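Side-chain contacts in xyloglucan-specific endo-beta-1,4-glucanase (Uncultured bacterium, PDB 4W88), which probably hydrolyses internal beta-1,4-glucan linkages in the backbone of xyloglucan, as a family 5 glycoside hydrolase with a TIM-barrel fold: residues 60-65 with 78-83; 90-95 with 136-141. The protein carries 1 engineered substitution. One frame throughout, in Å; residues are numbered along the deposited sequence.

Interaction 1: 60-65 with 78-83; sequences IPVTFA and ADWLAR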
loop_
_atom_site.group_PDB
_atom_site.type_symbol
_atom_site.label_atom_id
_atom_site.label_comp_id
_atom_site.label_asym_id
_atom_site.label_seq_id
_atom_site.Cartn_x
_atom_site.Cartn_y
_atom_site.Cartn_z
ATOM N N ILE A 60 -5.261 1.898 -4.382
ATOM C CA ILE A 60 -6.301 2.827 -4.022
ATOM C C ILE A 60 -6.456 2.746 -2.535
ATOM O O ILE A 60 -7.169 1.868 -1.981
ATOM C CB ILE A 60 -7.615 2.467 -4.720
ATOM C CG1 ILE A 60 -7.415 2.478 -6.266
ATOM C CG2 ILE A 60 -8.734 3.432 -4.339
ATOM C CD1 ILE A 60 -8.506 1.889 -7.119
ATOM N N PRO A 61 -5.721 3.611 -1.827
ATOM C CA PRO A 61 -5.863 3.598 -0.368
ATOM C C PRO A 61 -7.177 4.229 0.033
ATOM O O PRO A 61 -7.565 5.269 -0.493
ATOM C CB PRO A 61 -4.690 4.430 0.087
ATOM C CG PRO A 61 -4.340 5.295 -1.066
ATOM C CD PRO A 61 -4.704 4.554 -2.298
ATOM N N VAL A 62 -7.834 3.605 1.001
ATOM C CA VAL A 62 -9.143 4.053 1.434
ATOM C C VAL A 62 -9.224 4.022 2.968
ATOM O O VAL A 62 -8.912 2.999 3.575
ATOM C CB VAL A 62 -10.274 3.201 0.901
ATOM C CG1 VAL A 62 -11.603 3.779 1.287
ATOM C CG2 VAL A 62 -10.224 3.095 -0.617
ATOM N N THR A 63 -9.679 5.110 3.576
ATOM C CA THR A 63 -9.911 5.103 5.014
ATOM C C THR A 63 -11.408 5.024 5.184
ATOM O O THR A 63 -12.172 5.901 4.732
ATOM C CB THR A 63 -9.354 6.392 5.741
ATOM O OG1 THR A 63 -7.926 6.464 5.443
ATOM C CG2 THR A 63 -9.565 6.268 7.233
ATOM N N PHE A 64 -11.830 3.987 5.895
ATOM C CA PHE A 64 -13.275 3.734 6.036
ATOM C C PHE A 64 -13.870 4.296 7.308
ATOM O O PHE A 64 -15.052 4.585 7.335
ATOM C CB PHE A 64 -13.485 2.228 6.002
ATOM C CG PHE A 64 -13.280 1.676 4.633
ATOM C CD1 PHE A 64 -14.343 1.729 3.703
ATOM C CD2 PHE A 64 -12.065 1.155 4.244
ATOM C CE1 PHE A 64 -14.147 1.236 2.412
ATOM C CE2 PHE A 64 -11.894 0.690 2.901
ATOM C CZ PHE A 64 -12.945 0.768 1.978
ATOM N N ALA A 65 -13.041 4.417 8.362
ATOM C CA ALA A 65 -13.517 4.716 9.689
ATOM C C ALA A 65 -14.723 5.700 9.768
ATOM O O ALA A 65 -15.772 5.375 10.379
ATOM C CB ALA A 65 -12.383 5.215 10.589
ATOM N N ALA A 78 -23.570 3.688 2.229
ATOM C CA ALA A 78 -23.765 3.300 0.837
ATOM C C ALA A 78 -23.101 4.233 -0.138
ATOM O O ALA A 78 -22.564 3.752 -1.177
ATOM C CB ALA A 78 -25.249 3.185 0.504
ATOM N N ASP A 79 -23.151 5.545 0.101
ATOM C CA ASP A 79 -22.586 6.490 -0.829
ATOM C C ASP A 79 -21.049 6.336 -0.941
ATOM O O ASP A 79 -20.441 6.471 -2.010
ATOM C CB ASP A 79 -22.944 7.909 -0.404
ATOM C CG ASP A 79 -22.472 8.295 1.107
ATOM O OD1 ASP A 79 -22.165 7.569 2.046
ATOM O OD2 ASP A 79 -22.450 9.482 1.419
ATOM N N TRP A 80 -20.411 6.068 0.199
ATOM C CA TRP A 80 -18.990 5.856 0.251
ATOM C C TRP A 80 -18.589 4.554 -0.444
ATOM O O TRP A 80 -17.653 4.572 -1.307
ATOM C CB TRP A 80 -18.454 5.861 1.667
ATOM C CG TRP A 80 -16.993 5.764 1.759
ATOM C CD1 TRP A 80 -16.253 4.738 2.243
ATOM C CD2 TRP A 80 -16.065 6.778 1.379
ATOM N NE1 TRP A 80 -14.919 5.064 2.194
ATOM C CE2 TRP A 80 -14.794 6.311 1.659
ATOM C CE3 TRP A 80 -16.214 8.054 0.815
ATOM C CZ2 TRP A 80 -13.645 7.068 1.414
ATOM C CZ3 TRP A 80 -15.111 8.833 0.603
ATOM C CH2 TRP A 80 -13.824 8.349 0.932
ATOM N N LEU A 81 -19.295 3.463 -0.139
ATOM C CA LEU A 81 -19.005 2.256 -0.858
ATOM C C LEU A 81 -19.180 2.404 -2.392
ATOM O O LEU A 81 -18.316 1.911 -3.157
ATOM C CB LEU A 81 -19.912 1.135 -0.357
ATOM C CG LEU A 81 -19.669 -0.247 -0.976
ATOM C CD1 LEU A 81 -18.282 -0.719 -0.741
ATOM C CD2 LEU A 81 -20.595 -1.253 -0.323
ATOM N N ALA A 82 -20.228 3.091 -2.831
ATOM C CA ALA A 82 -20.440 3.385 -4.247
ATOM C C ALA A 82 -19.296 4.165 -4.869
ATOM O O ALA A 82 -18.841 3.838 -5.961
ATOM C CB ALA A 82 -21.760 4.031 -4.495
ATOM N N ARG A 83 -18.777 5.146 -4.137
ATOM C CA ARG A 83 -17.672 5.940 -4.655
ATOM C C ARG A 83 -16.389 5.175 -4.763
ATOM O O ARG A 83 -15.704 5.267 -5.761
ATOM C CB ARG A 83 -17.492 7.214 -3.830
ATOM C CG ARG A 83 -16.391 8.107 -4.328
ATOM C CD ARG A 83 -16.569 8.487 -5.803
ATOM N NE ARG A 83 -15.441 9.282 -6.216
ATOM C CZ ARG A 83 -15.038 9.418 -7.484
ATOM N NH1 ARG A 83 -15.706 8.870 -8.477
ATOM N NH2 ARG A 83 -13.927 10.054 -7.750
#
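T63 OG1 is held twice, by the carbonyl O of D23 and the backbone N of H104. The carbonyl of the same residue turns to W80, with T63 O 3.8 Å from W80 CZ2. That indole carries the contact from the helix side. Its CG stands anti to the backbone N (chi1 -175°), which carries the indole out to 60-65, where W80 NE1 meets both V62 and F64. V62 and W80 run alongside each other in opposite directions, V62 CG1 lying 3.7 Å from W80 NE1. F64 crosses the indole at about a right angle: F64 CD1 alone sits in the indole plane at its edge, 3.7 Å from W80 NE1, and the two rings form an oblique pair with planes at 85°. V62 CG1 also lies over one face of the F64 ring, toward its rim. An alanine at W80 is likely to open a gap beside V62 and F64 and leave H67 without its stacking partner. In this TIM barrel the contact packs the loop leaving strand 57-60 against the start of helix 78-92; V62 also touches L100 of strand 97-101, and F64 reaches L131 of helix 117-134.

Interaction 2: 90-95 with 136-141; sequences YAVNDG and KDYDEK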
loop_
_atom_site.group_PDB
_atom_site.type_symbol
_atom_site.label_atom_id
_atom_site.label_comp_id
_atom_site.label_asym_id
_atom_site.label_seq_id
_atom_site.Cartn_x
_atom_site.Cartn_y
_atom_site.Cartn_z
ATOM N N TYR A 90 -12.726 2.795 -12.502
ATOM C CA TYR A 90 -11.831 3.513 -13.433
ATOM C C TYR A 90 -10.620 2.641 -13.868
ATOM O O TYR A 90 -10.269 2.564 -15.069
ATOM C CB TYR A 90 -11.295 4.785 -12.862
ATOM C CG TYR A 90 -12.281 5.873 -12.469
ATOM C CD1 TYR A 90 -13.441 6.104 -13.188
ATOM C CD2 TYR A 90 -11.995 6.707 -11.421
ATOM C CE1 TYR A 90 -14.339 7.094 -12.812
ATOM C CE2 TYR A 90 -12.882 7.707 -11.054
ATOM C CZ TYR A 90 -14.053 7.874 -11.685
ATOM O OH TYR A 90 -14.904 8.868 -11.290
ATOM N N ALA A 91 -10.050 1.935 -12.899
ATOM C CA ALA A 91 -8.921 1.086 -13.135
ATOM C C ALA A 91 -9.317 -0.181 -13.901
ATOM O O ALA A 91 -8.598 -0.635 -14.815
ATOM C CB ALA A 91 -8.200 0.753 -11.866
ATOM N N VAL A 92 -10.392 -0.797 -13.492
ATOM C CA VAL A 92 -10.959 -2.003 -14.223
ATOM C C VAL A 92 -11.202 -1.682 -15.699
ATOM O O VAL A 92 -10.886 -2.483 -16.558
ATOM C CB VAL A 92 -12.239 -2.564 -13.561
ATOM C CG1 VAL A 92 -12.816 -3.732 -14.356
ATOM C CG2 VAL A 92 -11.972 -3.005 -12.098
ATOM N N ASN A 93 -11.705 -0.489 -15.968
ATOM C CA ASN A 93 -11.988 -0.051 -17.344
ATOM C C ASN A 93 -10.770 -0.029 -18.231
ATOM O O ASN A 93 -10.888 -0.082 -19.435
ATOM C CB ASN A 93 -12.655 1.334 -17.382
ATOM C CG ASN A 93 -14.090 1.308 -16.882
ATOM O OD1 ASN A 93 -14.764 0.283 -16.875
ATOM N ND2 ASN A 93 -14.560 2.470 -16.447
ATOM N N ASP A 94 -9.624 0.108 -17.598
ATOM C CA ASP A 94 -8.349 0.193 -18.279
ATOM C C ASP A 94 -7.514 -1.092 -18.183
ATOM O O ASP A 94 -6.343 -1.139 -18.598
ATOM C CB ASP A 94 -7.521 1.384 -17.768
ATOM C CG ASP A 94 -8.142 2.757 -18.057
ATOM O OD1 ASP A 94 -9.238 2.825 -18.607
ATOM O OD2 ASP A 94 -7.456 3.799 -17.693
ATOM N N GLY A 95 -8.072 -2.109 -17.598
ATOM C CA GLY A 95 -7.399 -3.417 -17.503
ATOM C C GLY A 95 -6.223 -3.475 -16.557
ATOM O O GLY A 95 -5.278 -4.298 -16.707
ATOM N N LYS A 136 -17.078 -9.024 -5.113
ATOM C CA LYS A 136 -17.036 -10.472 -5.279
ATOM C C LYS A 136 -16.790 -10.916 -6.759
ATOM O O LYS A 136 -16.210 -11.914 -7.030
ATOM C CB LYS A 136 -18.342 -11.096 -4.711
ATOM C CG LYS A 136 -18.354 -12.564 -4.770
ATOM C CD LYS A 136 -19.474 -13.359 -4.124
ATOM C CE LYS A 136 -20.633 -12.537 -3.812
ATOM N NZ LYS A 136 -21.641 -13.470 -3.229
ATOM N N ASP A 137 -17.407 -10.230 -7.697
ATOM C CA ASP A 137 -17.427 -10.630 -9.100
ATOM C C ASP A 137 -16.246 -10.051 -9.891
ATOM O O ASP A 137 -16.105 -10.307 -11.077
ATOM C CB ASP A 137 -18.768 -10.191 -9.758
ATOM C CG ASP A 137 -19.952 -10.923 -9.195
ATOM O OD1 ASP A 137 -19.813 -12.073 -8.691
ATOM O OD2 ASP A 137 -21.060 -10.361 -9.253
ATOM N N TYR A 138 -15.384 -9.292 -9.217
ATOM C CA TYR A 138 -14.252 -8.637 -9.887
ATOM C C TYR A 138 -13.171 -9.686 -10.101
ATOM O O TYR A 138 -13.011 -10.616 -9.286
ATOM C CB TYR A 138 -13.740 -7.469 -9.066
ATOM C CG TYR A 138 -14.571 -6.209 -9.134
ATOM C CD1 TYR A 138 -15.903 -6.235 -8.760
ATOM C CD2 TYR A 138 -14.045 -5.027 -9.612
ATOM C CE1 TYR A 138 -16.689 -5.105 -8.767
ATOM C CE2 TYR A 138 -14.824 -3.886 -9.634
ATOM C CZ TYR A 138 -16.187 -3.954 -9.290
ATOM O OH TYR A 138 -16.979 -2.829 -9.344
ATOM N N ASP A 139 -12.436 -9.560 -11.212
ATOM C CA ASP A 139 -11.454 -10.562 -11.586
ATOM C C ASP A 139 -10.134 -10.516 -10.785
ATOM O O ASP A 139 -10.011 -9.734 -9.820
ATOM C CB ASP A 139 -11.252 -10.554 -13.114
ATOM C CG ASP A 139 -10.368 -9.441 -13.603
ATOM O OD1 ASP A 139 -9.656 -8.775 -12.804
ATOM O OD2 ASP A 139 -10.461 -9.240 -14.851
ATOM N N GLU A 140 -9.218 -11.429 -11.148
ATOM C CA GLU A 140 -8.032 -11.654 -10.369
ATOM C C GLU A 140 -7.008 -10.462 -10.389
ATOM O O GLU A 140 -5.956 -10.518 -9.694
ATOM C CB GLU A 140 -7.358 -12.948 -10.850
ATOM C CG GLU A 140 -6.476 -12.794 -12.090
ATOM C CD GLU A 140 -7.136 -12.461 -13.443
ATOM O OE1 GLU A 140 -8.339 -12.732 -13.594
ATOM O OE2 GLU A 140 -6.416 -11.896 -14.380
ATOM N N LYS A 141 -7.220 -9.496 -11.268
ATOM C CA LYS A 141 -6.374 -8.341 -11.311
ATOM C C LYS A 141 -6.634 -7.416 -10.072
ATOM O O LYS A 141 -5.779 -6.567 -9.749
ATOM C CB LYS A 141 -6.565 -7.542 -12.566
ATOM C CG LYS A 141 -6.249 -8.262 -13.882
ATOM C CD LYS A 141 -6.164 -7.347 -15.118
ATOM C CE LYS A 141 -6.035 -8.100 -16.398
ATOM N NZ LYS A 141 -5.682 -7.037 -17.388
#
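V92 meets the Y138 ring at its edge, near the ring plane, with V92 CG2 3.8 Å from Y138 CD2 and 3.9 Å from Y138 CE2. The two side chains cross at about a right angle, so one methyl touches one side of the ring's rim. Y138 CG is anti to its carbonyl carbon (chi1 -77°), which brings the ring toward the helix end; F135 packs against it edge-to-face, and Y138 OH hydrogen-bonds to D89 OD1 one turn back on helix 78-92.

The second flat group is the carboxylate of D139. D139 OD1 receives the backbone N of K141 at 3.0 Å, met from above the carboxylate plane with an N-H...O angle of 150°; this Asx turn spans D139 to K141 and ends at the backbone N of the lysine.

The third is the peptide carbonyl of G95. K141 runs out extended beyond CG, and K141 NZ donates to G95 O at 2.9 Å, tilted 35° from the carbonyl plane. The stem follows the same oxygen, K141 CD lying 3.6 Å from G95 O.

G95 closes helix 78-92 with a Schellman motif, taking positive phi with two bonds back into the last turn. A type I turn runs from V92 to G95, with G95 N bonded to V92 O at 3.0 Å, and leads up to the carbonyl that accepts from K141.

The join is thus part apolar and part polar, at the surface of the molecule. An ammonium group set against a carbonyl just past the C-terminal end of a helix would probably be favoured by the partial negative charge gathered there, while the methyl-to-ring contact adds packing without directional demand.

In the fold
Leaving strand 57-60 of the barrel, the chain enters 60-65, and interaction 1 closes the 12-residue loop that follows by packing it on the start of helix 78-92. That helix then runs to 90-95, where interaction 2 opens; its span takes in strand 97-101 and helix 117-134 before 136-141 returns to the helix end, just ahead of strand 142-145. The two contacts are in series, neither nested nor crossed, with centres about 17 Å apart. Both use helix 78-92, joined to the strand-end loop at its start and to the loop after helix 117-134 at its finish. R83 NH1 and Y90 OH, 2.9 Å apart and probably hydrogen-bonded, link the two regions.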